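PDB 3H3H: uncharacterized SnoaL-like protein from Burkholderia thailandensis E264, which is of unknown function but adopts the SnoaL-like, NTF2-type fold, whose cone-shaped cavity probably accommodates a small molecule. Local coordinates for residues Q11-E16 / E103-G108; D19-H24 / A63-A68; A28-Y33 / R56-V61; A81-A84 / V89-H92. All coordinates share one frame; numbering follows the deposited sequence. Where two conformers were deposited one is given.

How the interactions relate
Interaction 4 lies within the sheet, interaction 1 packs helix 7-22 on it, and interactions 2 and 3 join helical parts of the fold. Helix 7-22 serves twice, through a phenylalanine in interaction 1 and a tryptophan in interaction 2, and helix 58-71 serves twice as well, in interactions 2 and 3. Interactions 1 and 4 are buried, lie about 7 Å apart between centres and meet through Ser14 and Thr82; both reach the second subunit. Interactions 2 and 3 are only partly buried. Chemistry follows place: aromatic edges and faces in 1 and 2, a lysine ammonium on backbone carbonyls in 3, and paired main-chain hydrogen bonds in 4.

Interaction 1 of 4, residues Q11-E16 / E103-G108; sequences QQFSRE and EVFHFG
Phe13 projects from helix 7-22 between two phenylalanines of strand 100-107 and meets each in a different way. Its CE2 and CZ edge stands over one face of the Phe105 ring, with CE2 3.7 Å from Phe105 CD1 and the planes at 70°. Toward Phe107 the roles are reversed: the edge of Phe107 points into the face of Phe13, the planes are at 89°, and Phe107 CZ sits 3.6 Å above the centre of the Phe13 ring. Two T-shaped pairs therefore share one ring, which gives an edge to the first partner and a face to the second. With CG anti to the backbone N (chi1 170°), Phe13 is carried straight out to the sheet. This side is fully buried, and Trp17 and Ile91 pack around the cluster. The far side of the helix, with Gln12 and Glu16, is more open to solvent and takes no part in the ring packing. There, in one of its two conformers, Gln12 NE2 donates to Glu16 OE2 at 2.9 Å, one turn on. Phe13, Phe105 and Phe107 thus form an aromatic cluster between the long N-terminal helix and the curved sheet, as expected of the alpha+beta cone of the NTF2-like fold.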
# COMPACT_ATOMS: atom_id res chain seq x y z
N GLN B 11 4.41 -13.92 1.96
CA GLN B 11 4.52 -14.68 0.73
C GLN B 11 3.45 -15.73 0.61
O GLN B 11 2.88 -15.87 -0.46
CB GLN B 11 5.88 -15.39 0.67
CG GLN B 11 7.00 -14.41 0.57
CD GLN B 11 7.00 -13.69 -0.73
OE1 GLN B 11 6.94 -14.33 -1.80
NE2 GLN B 11 7.06 -12.36 -0.68
N GLN B 12 3.18 -16.45 1.69
CA GLN B 12 2.20 -17.52 1.66
C GLN B 12 0.80 -16.90 1.51
O GLN B 12 -0.07 -17.45 0.81
CB GLN B 12 2.32 -18.39 2.92
CG GLN B 12 1.41 -19.62 2.93
CD GLN B 12 1.64 -20.54 1.74
OE1 GLN B 12 2.72 -20.56 1.16
NE2 GLN B 12 0.62 -21.33 1.41
N PHE B 13 0.56 -15.79 2.19
CA PHE B 13 -0.68 -15.08 2.02
C PHE B 13 -0.82 -14.67 0.55
O PHE B 13 -1.88 -14.80 -0.07
CB PHE B 13 -0.76 -13.82 2.91
CG PHE B 13 -1.92 -12.93 2.59
CD1 PHE B 13 -3.19 -13.25 3.00
CD2 PHE B 13 -1.74 -11.78 1.86
CE1 PHE B 13 -4.27 -12.47 2.64
CE2 PHE B 13 -2.85 -10.96 1.52
CZ PHE B 13 -4.07 -11.31 1.89
N SER B 14 0.21 -14.07 -0.00
CA SER B 14 0.15 -13.61 -1.39
C SER B 14 -0.14 -14.76 -2.37
O SER B 14 -0.95 -14.64 -3.27
CB SER B 14 1.46 -12.91 -1.74
OG SER B 14 1.66 -11.79 -0.91
N ARG B 15 0.55 -15.88 -2.21
CA ARG B 15 0.35 -17.01 -3.10
C ARG B 15 -1.06 -17.59 -2.97
O ARG B 15 -1.67 -17.96 -3.97
CB ARG B 15 1.42 -18.09 -2.84
CG ARG B 15 1.27 -19.35 -3.69
CD ARG B 15 2.15 -19.41 -4.95
NE ARG B 15 2.16 -20.78 -5.45
CZ ARG B 15 3.13 -21.66 -5.18
NH1 ARG B 15 3.05 -22.89 -5.66
NH2 ARG B 15 4.17 -21.30 -4.45
N GLU B 16 -1.61 -17.64 -1.75
CA GLU B 16 -2.96 -18.16 -1.58
C GLU B 16 -3.95 -17.17 -2.13
O GLU B 16 -4.88 -17.59 -2.79
CB GLU B 16 -3.27 -18.49 -0.12
CG GLU B 16 -2.40 -19.54 0.42
CD GLU B 16 -2.65 -19.86 1.90
OE1 GLU B 16 -3.37 -19.13 2.60
OE2 GLU B 16 -2.07 -20.82 2.39
N GLU B 103 -2.34 -3.66 -3.83
CA GLU B 103 -3.35 -3.82 -2.83
C GLU B 103 -2.68 -3.99 -1.50
O GLU B 103 -1.83 -4.84 -1.32
CB GLU B 103 -4.26 -5.02 -3.21
CG GLU B 103 -5.64 -4.97 -2.67
CD GLU B 103 -6.66 -5.51 -3.66
OE1 GLU B 103 -7.61 -6.18 -3.23
OE2 GLU B 103 -6.47 -5.39 -4.89
N VAL B 104 -3.12 -3.19 -0.52
CA VAL B 104 -2.55 -3.21 0.80
C VAL B 104 -3.57 -3.90 1.71
O VAL B 104 -4.77 -3.53 1.73
CB VAL B 104 -2.31 -1.82 1.31
CG1 VAL B 104 -1.75 -1.89 2.71
CG2 VAL B 104 -1.28 -1.07 0.37
N PHE B 105 -3.06 -4.87 2.49
CA PHE B 105 -3.90 -5.64 3.37
C PHE B 105 -3.42 -5.51 4.78
O PHE B 105 -2.26 -5.83 5.11
CB PHE B 105 -3.81 -7.11 3.01
CG PHE B 105 -4.13 -7.42 1.57
CD1 PHE B 105 -3.16 -7.37 0.57
CD2 PHE B 105 -5.41 -7.81 1.19
CE1 PHE B 105 -3.47 -7.65 -0.73
CE2 PHE B 105 -5.72 -8.11 -0.13
CZ PHE B 105 -4.77 -8.03 -1.10
N HIS B 106 -4.29 -5.02 5.65
CA HIS B 106 -4.01 -4.91 7.05
C HIS B 106 -4.62 -6.07 7.77
O HIS B 106 -5.76 -6.47 7.51
CB HIS B 106 -4.60 -3.66 7.63
CG HIS B 106 -3.98 -2.42 7.09
ND1 HIS B 106 -2.92 -1.78 7.71
CD2 HIS B 106 -4.23 -1.74 5.94
CE1 HIS B 106 -2.57 -0.74 6.98
NE2 HIS B 106 -3.35 -0.68 5.91
N PHE B 107 -3.84 -6.64 8.69
CA PHE B 107 -4.28 -7.86 9.37
C PHE B 107 -4.66 -7.62 10.81
O PHE B 107 -4.08 -6.75 11.45
CB PHE B 107 -3.20 -8.93 9.34
CG PHE B 107 -2.97 -9.45 7.98
CD1 PHE B 107 -2.17 -8.72 7.07
CD2 PHE B 107 -3.65 -10.56 7.55
CE1 PHE B 107 -2.02 -9.19 5.77
CE2 PHE B 107 -3.51 -11.01 6.25
CZ PHE B 107 -2.72 -10.32 5.39
N GLY B 108 -5.55 -8.46 11.31
CA GLY B 108 -6.04 -8.36 12.66
C GLY B 108 -5.41 -9.41 13.51
O GLY B 108 -4.49 -10.09 13.07

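Interaction 2 of 4, residues D19-H24 / A63-A68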
# COMPACT_ATOMS: atom_id res chain seq x y z
N ASP B 19 -3.81 -17.15 -5.92
CA ASP B 19 -4.33 -18.43 -6.42
C ASP B 19 -5.83 -18.50 -6.22
O ASP B 19 -6.50 -19.08 -7.07
CB ASP B 19 -3.67 -19.60 -5.72
CG ASP B 19 -2.24 -19.83 -6.21
OD1 ASP B 19 -1.79 -19.17 -7.17
OD2 ASP B 19 -1.56 -20.67 -5.62
N ALA B 20 -6.36 -17.92 -5.14
CA ALA B 20 -7.80 -18.01 -4.88
C ALA B 20 -8.58 -17.20 -5.92
O ALA B 20 -9.60 -17.65 -6.46
CB ALA B 20 -8.13 -17.52 -3.47
N TRP B 21 -8.10 -16.00 -6.21
CA TRP B 21 -8.66 -15.19 -7.27
C TRP B 21 -8.59 -15.90 -8.61
O TRP B 21 -9.58 -15.99 -9.34
CB TRP B 21 -7.97 -13.83 -7.33
CG TRP B 21 -8.59 -12.90 -6.29
CD1 TRP B 21 -8.11 -12.61 -5.06
CD2 TRP B 21 -9.82 -12.20 -6.43
NE1 TRP B 21 -8.95 -11.76 -4.42
CE2 TRP B 21 -10.01 -11.48 -5.25
CE3 TRP B 21 -10.78 -12.09 -7.45
CZ2 TRP B 21 -11.12 -10.72 -5.02
CZ3 TRP B 21 -11.89 -11.29 -7.21
CH2 TRP B 21 -12.03 -10.60 -6.01
N ASN B 22 -7.43 -16.49 -8.91
CA ASN B 22 -7.22 -17.13 -10.21
C ASN B 22 -8.08 -18.37 -10.39
O ASN B 22 -8.41 -18.77 -11.53
CB ASN B 22 -5.73 -17.40 -10.43
CG ASN B 22 -4.98 -16.11 -10.74
OD1 ASN B 22 -5.64 -15.12 -11.04
ND2 ASN B 22 -3.65 -16.09 -10.69
N ALA B 23 -8.38 -19.01 -9.26
CA ALA B 23 -9.27 -20.17 -9.20
C ALA B 23 -10.73 -19.73 -9.22
O ALA B 23 -11.63 -20.58 -9.32
CB ALA B 23 -8.99 -20.95 -7.97
N HIS B 24 -10.97 -18.42 -9.14
CA HIS B 24 -12.35 -17.89 -9.12
C HIS B 24 -13.21 -18.53 -8.02
O HIS B 24 -14.40 -18.92 -8.24
CB HIS B 24 -13.00 -18.06 -10.48
CG HIS B 24 -12.18 -17.59 -11.62
ND1 HIS B 24 -12.10 -18.30 -12.80
CD2 HIS B 24 -11.37 -16.51 -11.79
CE1 HIS B 24 -11.29 -17.68 -13.64
NE2 HIS B 24 -10.86 -16.57 -13.06
N ALA B 63 -20.63 -9.62 -2.53
CA ALA B 63 -21.63 -9.50 -3.61
C ALA B 63 -20.97 -8.95 -4.86
O ALA B 63 -21.24 -9.40 -5.96
CB ALA B 63 -22.81 -8.63 -3.16
N TYR B 64 -20.11 -7.96 -4.67
CA TYR B 64 -19.40 -7.37 -5.79
C TYR B 64 -18.38 -8.32 -6.36
O TYR B 64 -18.27 -8.48 -7.58
CB TYR B 64 -18.73 -6.07 -5.37
CG TYR B 64 -19.75 -4.93 -5.33
CD1 TYR B 64 -20.15 -4.30 -6.49
CD2 TYR B 64 -20.35 -4.55 -4.12
CE1 TYR B 64 -21.12 -3.29 -6.44
CE2 TYR B 64 -21.28 -3.54 -4.07
CZ TYR B 64 -21.67 -2.92 -5.21
OH TYR B 64 -22.61 -1.92 -5.10
N TRP B 65 -17.62 -8.96 -5.49
CA TRP B 65 -16.65 -9.91 -6.01
C TRP B 65 -17.29 -11.09 -6.74
O TRP B 65 -16.71 -11.58 -7.75
CB TRP B 65 -15.74 -10.38 -4.88
CG TRP B 65 -14.91 -9.27 -4.30
CD1 TRP B 65 -14.84 -7.99 -4.76
CD2 TRP B 65 -14.08 -9.34 -3.14
NE1 TRP B 65 -14.01 -7.26 -3.98
CE2 TRP B 65 -13.49 -8.07 -2.99
CE3 TRP B 65 -13.74 -10.37 -2.25
CZ2 TRP B 65 -12.65 -7.77 -1.96
CZ3 TRP B 65 -12.88 -10.10 -1.22
CH2 TRP B 65 -12.33 -8.80 -1.09
N ARG B 66 -18.42 -11.57 -6.22
CA ARG B 66 -19.17 -12.63 -6.83
C ARG B 66 -19.55 -12.21 -8.24
O ARG B 66 -19.37 -12.99 -9.19
CB ARG B 66 -20.40 -13.00 -5.99
CG ARG B 66 -21.24 -14.18 -6.49
CD ARG B 66 -22.39 -14.53 -5.52
NE ARG B 66 -21.84 -14.82 -4.21
CZ ARG B 66 -21.91 -14.03 -3.14
NH1 ARG B 66 -22.59 -12.88 -3.15
NH2 ARG B 66 -21.28 -14.39 -2.05
N GLU B 67 -20.04 -10.97 -8.39
CA GLU B 67 -20.41 -10.51 -9.70
C GLU B 67 -19.21 -10.26 -10.61
O GLU B 67 -19.30 -10.56 -11.82
CB GLU B 67 -21.28 -9.27 -9.60
CG GLU B 67 -21.88 -8.80 -10.91
CD GLU B 67 -22.80 -9.81 -11.60
OE1 GLU B 67 -23.27 -10.80 -10.98
OE2 GLU B 67 -23.07 -9.62 -12.79
N ALA B 68 -18.09 -9.80 -10.04
CA ALA B 68 -16.85 -9.67 -10.81
C ALA B 68 -16.47 -10.98 -11.42
O ALA B 68 -16.10 -11.02 -12.61
CB ALA B 68 -15.71 -9.22 -9.95
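One face of the Trp65 indole receives the edge of Trp21, whose six-membered ring comes in by its CZ2 and CH2 atoms. CH2 lies 3.6 Å from Trp65 CG, and CZ2 is 3.8 Å from both Trp65 CD2 and Trp65 CE3, so the edge lies across the CG, CD2 and CE3 side of the indole, over the CD2 end of the ring fusion. Seen from Trp21, Trp65 CG is at the rim and close to the ring plane. The planes make 67° and the centroids of the six-membered ring of Trp21 and the five-membered ring of Trp65 are 5.1 Å apart, an edge-to-face pair. Tyr33 and Trp65 form a further edge-to-face pair, while the Trp21 rings also meet those of Trp17 and Phe77.

The CB of Trp65 points at helix 7-22; that of Trp21 does not, and it is the length of the indole, turned by a chi2 of 99°, that carries its six-membered ring across to helix 58-71. No hydrogen bond joins the two segments. At His24 the chain leaves helical geometry in a Schellman motif, with positive phi, and His24 N binds Trp21 O at 2.8 Å. The His24 ring has the carbonyl oxygen of Asn22 over its centre, 3.6 Å above the plane, and its NE2 bonds to Leu75 O. The side chain of Trp65 comes within about 3 Å of an unidentified bound ligand (nearest atoms), so Trp65 probably lines the pocket of the SnoaL-like fold, with Trp21 packed against one face of its indole.

Interaction 3 of 4, residues A28-Y33 / R56-V61; sequences AILSHY and RGKEQV
Lys58 reaches across from the first turn of helix 58-71 and places its ammonium group on two backbone carbonyls of the segment 28-33. NZ donates to Tyr33 O at 2.8 Å and to Leu30 O at 2.9 Å. Neither bond is ideally directed: the donor is tilted 28° from the carbonyl plane of Tyr33, and it stands above that of Leu30, 42° out, away from the lone-pair directions. Leu30 O is already engaged by Tyr33 N at 3.0 Å, the bond closing the type I turn from Leu30 to Tyr33, and the lysine comes to it from the opposite face of the plane. One oxygen is thus gripped by two donors, and the lysine ties the two ends of the turn together.

An extended chain beyond CG gives Lys58 this reach. Along the way its CG passes Leu30 CD2 at 4.2 Å, the two side chains running in opposite directions, and its CE packs beside Tyr33 CB at 4.1 Å. The Tyr33 ring then leads away from the lysine, and its OH is hydrogen-bonded to Trp17 NE1.

Within the segments other polar groups are also matched. Ser31 OG donates to Ala28 O at 2.6 Å, and Arg56 N finds Gln60 OE1 in the carbonyl plane. Gly57 is the N-cap of helix 58-71. Arg112 NH2 bonds Ser31 O and lies close to Lys58 NZ, a like charge that the carbonyl oxygens probably help to offset. The contact therefore depends on a cation held by carbonyl dipoles, without a carboxylate from either segment.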
# COMPACT_ATOMS: atom_id res chain seq x y z
N ALA B 28 -12.72 -19.34 -1.11
CA ALA B 28 -11.30 -19.31 -0.77
C ALA B 28 -10.81 -17.88 -0.56
O ALA B 28 -10.04 -17.58 0.36
CB ALA B 28 -10.48 -20.01 -1.87
N ILE B 29 -11.21 -17.02 -1.46
CA ILE B 29 -10.83 -15.59 -1.35
C ILE B 29 -11.25 -15.04 0.02
O ILE B 29 -10.40 -14.49 0.75
CB ILE B 29 -11.47 -14.76 -2.45
CG1 ILE B 29 -10.92 -15.16 -3.84
CG2 ILE B 29 -11.25 -13.26 -2.22
CD1 ILE B 29 -11.88 -14.72 -4.95
N LEU B 30 -12.52 -15.23 0.36
CA LEU B 30 -13.14 -14.64 1.56
C LEU B 30 -12.57 -15.25 2.82
O LEU B 30 -12.67 -14.63 3.88
CB LEU B 30 -14.66 -14.72 1.51
CG LEU B 30 -15.31 -13.71 0.56
CD1 LEU B 30 -16.78 -13.91 0.43
CD2 LEU B 30 -15.08 -12.26 1.02
N SER B 31 -12.01 -16.45 2.73
CA SER B 31 -11.45 -17.13 3.89
C SER B 31 -10.30 -16.32 4.47
O SER B 31 -9.99 -16.47 5.63
CB SER B 31 -10.95 -18.55 3.56
OG SER B 31 -9.75 -18.52 2.81
N HIS B 32 -9.71 -15.43 3.68
CA HIS B 32 -8.59 -14.69 4.12
C HIS B 32 -8.98 -13.43 4.89
O HIS B 32 -8.10 -12.75 5.37
CB HIS B 32 -7.75 -14.27 2.93
CG HIS B 32 -7.11 -15.45 2.27
ND1 HIS B 32 -6.08 -16.15 2.87
CD2 HIS B 32 -7.47 -16.15 1.17
CE1 HIS B 32 -5.78 -17.19 2.10
NE2 HIS B 32 -6.61 -17.22 1.08
N TYR B 33 -10.27 -13.13 4.90
CA TYR B 33 -10.76 -11.84 5.43
C TYR B 33 -11.52 -12.04 6.72
O TYR B 33 -12.22 -13.03 6.90
CB TYR B 33 -11.65 -11.17 4.39
CG TYR B 33 -10.93 -10.72 3.12
CD1 TYR B 33 -10.62 -11.63 2.10
CD2 TYR B 33 -10.50 -9.42 2.94
CE1 TYR B 33 -9.97 -11.25 1.00
CE2 TYR B 33 -9.86 -9.01 1.83
CZ TYR B 33 -9.57 -9.93 0.83
OH TYR B 33 -9.00 -9.58 -0.37
N ARG B 56 -17.98 -2.54 3.27
CA ARG B 56 -17.61 -3.28 4.47
C ARG B 56 -18.33 -4.60 4.56
O ARG B 56 -19.51 -4.69 4.28
CB ARG B 56 -17.96 -2.47 5.71
CG ARG B 56 -17.59 -3.08 7.02
CD ARG B 56 -17.83 -2.09 8.18
NE ARG B 56 -17.19 -2.55 9.39
CZ ARG B 56 -16.17 -1.98 10.02
NH1 ARG B 56 -15.66 -0.82 9.63
NH2 ARG B 56 -15.71 -2.57 11.11
N GLY B 57 -17.59 -5.61 4.97
CA GLY B 57 -18.17 -6.89 5.28
C GLY B 57 -18.24 -7.85 4.13
O GLY B 57 -18.27 -7.46 2.95
N LYS B 58 -18.33 -9.13 4.48
CA LYS B 58 -18.32 -10.19 3.46
C LYS B 58 -19.58 -10.23 2.59
O LYS B 58 -19.46 -10.56 1.41
CB LYS B 58 -18.08 -11.54 4.13
CG LYS B 58 -16.72 -11.62 4.80
CD LYS B 58 -16.37 -13.05 5.24
CE LYS B 58 -14.99 -13.17 5.67
NZ LYS B 58 -14.51 -14.54 6.17
N GLU B 59 -20.75 -9.90 3.12
CA GLU B 59 -21.97 -9.92 2.33
C GLU B 59 -21.84 -8.83 1.29
O GLU B 59 -21.98 -9.07 0.09
CB GLU B 59 -23.22 -9.70 3.21
CG GLU B 59 -24.51 -9.49 2.39
CD GLU B 59 -25.73 -9.11 3.24
OE1 GLU B 59 -25.58 -8.56 4.36
OE2 GLU B 59 -26.87 -9.36 2.79
N GLN B 60 -21.52 -7.63 1.76
CA GLN B 60 -21.57 -6.47 0.87
C GLN B 60 -20.42 -6.53 -0.14
O GLN B 60 -20.63 -6.36 -1.35
CB GLN B 60 -21.52 -5.17 1.66
CG GLN B 60 -21.53 -4.00 0.75
CD GLN B 60 -21.63 -2.69 1.48
OE1 GLN B 60 -20.77 -2.35 2.31
NE2 GLN B 60 -22.67 -1.92 1.16
N VAL B 61 -19.21 -6.73 0.35
CA VAL B 61 -18.05 -6.78 -0.55
C VAL B 61 -18.07 -8.04 -1.40
O VAL B 61 -17.85 -7.97 -2.60
CB VAL B 61 -16.72 -6.67 0.23
CG1 VAL B 61 -15.57 -6.73 -0.78
CG2 VAL B 61 -16.68 -5.36 1.04

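Interaction 4 of 4, residues A81-A84 / V89-H92; sequences ATLA and VAIH
Thr82 and Val89 press together across the hairpin of strands 78-84 and 88-94. From CB, which lies 3.9 Å from Ala90 O, Thr82 divides in two. Its methyl, CG2, is anti to the backbone N and runs up against Val89 CG1 at 3.4 Å, tighter than normal van der Waals contact. The hydroxyl OG1 goes the other way, packing 4.0 Å from Ile91 CG1, while its polar partners lie outside the two segments: Ser14 OG on helix 7-22 and Trp79 NE1, further back on strand 78-84. One short side chain thus has an apolar branch pressed against Val89 of the neighbouring strand and a polar branch bonded both to the helix and to its own strand.

The backbones beneath are antiparallel. Ala81 with His92 and Leu83 with Ala90 are hydrogen-bonded pairs, each closed by two bonds. His92 N binds Ala81 O at 2.8 Å, and Ala81 N binds His92 O at 3.1 Å. Thr82 faces Ile91 as a non-hydrogen-bonded pair, and its CA makes a CH...O contact of 3.2 Å with Ala90 O.

Thr82 and Ile91 pack on helix 7-22, and Val89, on the same face, against Phe107. The face carrying Leu83, Ala90 and His92 packs on the second subunit; His92, whose ND1 is hydrogen-bonded to Ala101 O of the same chain, meets the His92 ring of the second subunit. Directional main-chain bonds thus set the register, leaving one face of side chains to the core and the other to the dimer.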
# COMPACT_ATOMS: atom_id res chain seq x y z
N ALA B 81 5.06 -8.68 -6.93
CA ALA B 81 5.90 -8.64 -5.74
C ALA B 81 5.05 -8.52 -4.51
O ALA B 81 3.93 -8.04 -4.57
CB ALA B 81 6.82 -7.40 -5.83
N THR B 82 5.61 -8.89 -3.36
CA THR B 82 4.93 -8.67 -2.11
C THR B 82 5.89 -7.95 -1.17
O THR B 82 7.07 -8.33 -1.09
CB THR B 82 4.51 -9.97 -1.46
OG1 THR B 82 3.36 -10.47 -2.14
CG2 THR B 82 4.07 -9.71 -0.04
N LEU B 83 5.38 -6.97 -0.47
CA LEU B 83 6.22 -6.19 0.45
C LEU B 83 5.52 -6.16 1.79
O LEU B 83 4.30 -6.12 1.86
CB LEU B 83 6.41 -4.80 -0.07
CG LEU B 83 6.99 -4.80 -1.49
CD1 LEU B 83 5.86 -4.67 -2.54
CD2 LEU B 83 7.99 -3.66 -1.62
N ALA B 84 6.30 -6.28 2.84
CA ALA B 84 5.73 -6.38 4.20
C ALA B 84 5.93 -5.10 4.97
O ALA B 84 7.00 -4.53 4.98
CB ALA B 84 6.40 -7.56 4.95
N VAL B 89 0.51 -6.21 4.46
CA VAL B 89 1.21 -6.79 3.32
C VAL B 89 0.72 -6.02 2.12
O VAL B 89 -0.46 -5.70 2.01
CB VAL B 89 0.88 -8.29 3.20
CG1 VAL B 89 1.38 -8.89 1.91
CG2 VAL B 89 1.52 -9.05 4.39
N ALA B 90 1.61 -5.74 1.19
CA ALA B 90 1.24 -5.09 -0.06
C ALA B 90 1.51 -6.05 -1.16
O ALA B 90 2.63 -6.55 -1.27
CB ALA B 90 2.09 -3.82 -0.30
N ILE B 91 0.48 -6.37 -1.93
CA ILE B 91 0.62 -7.25 -3.07
C ILE B 91 0.57 -6.40 -4.32
O ILE B 91 -0.42 -5.74 -4.58
CB ILE B 91 -0.46 -8.33 -3.14
CG1 ILE B 91 -0.46 -9.18 -1.84
CG2 ILE B 91 -0.24 -9.27 -4.40
CD1 ILE B 91 -1.52 -10.35 -1.88
N HIS B 92 1.62 -6.50 -5.14
CA HIS B 92 1.72 -5.77 -6.39
C HIS B 92 1.46 -6.83 -7.44
O HIS B 92 2.11 -7.88 -7.46
CB HIS B 92 3.11 -5.13 -6.46
CG HIS B 92 3.39 -4.38 -7.72
ND1 HIS B 92 2.48 -3.52 -8.29
CD2 HIS B 92 4.49 -4.36 -8.49
CE1 HIS B 92 3.02 -3.01 -9.39
NE2 HIS B 92 4.25 -3.46 -9.51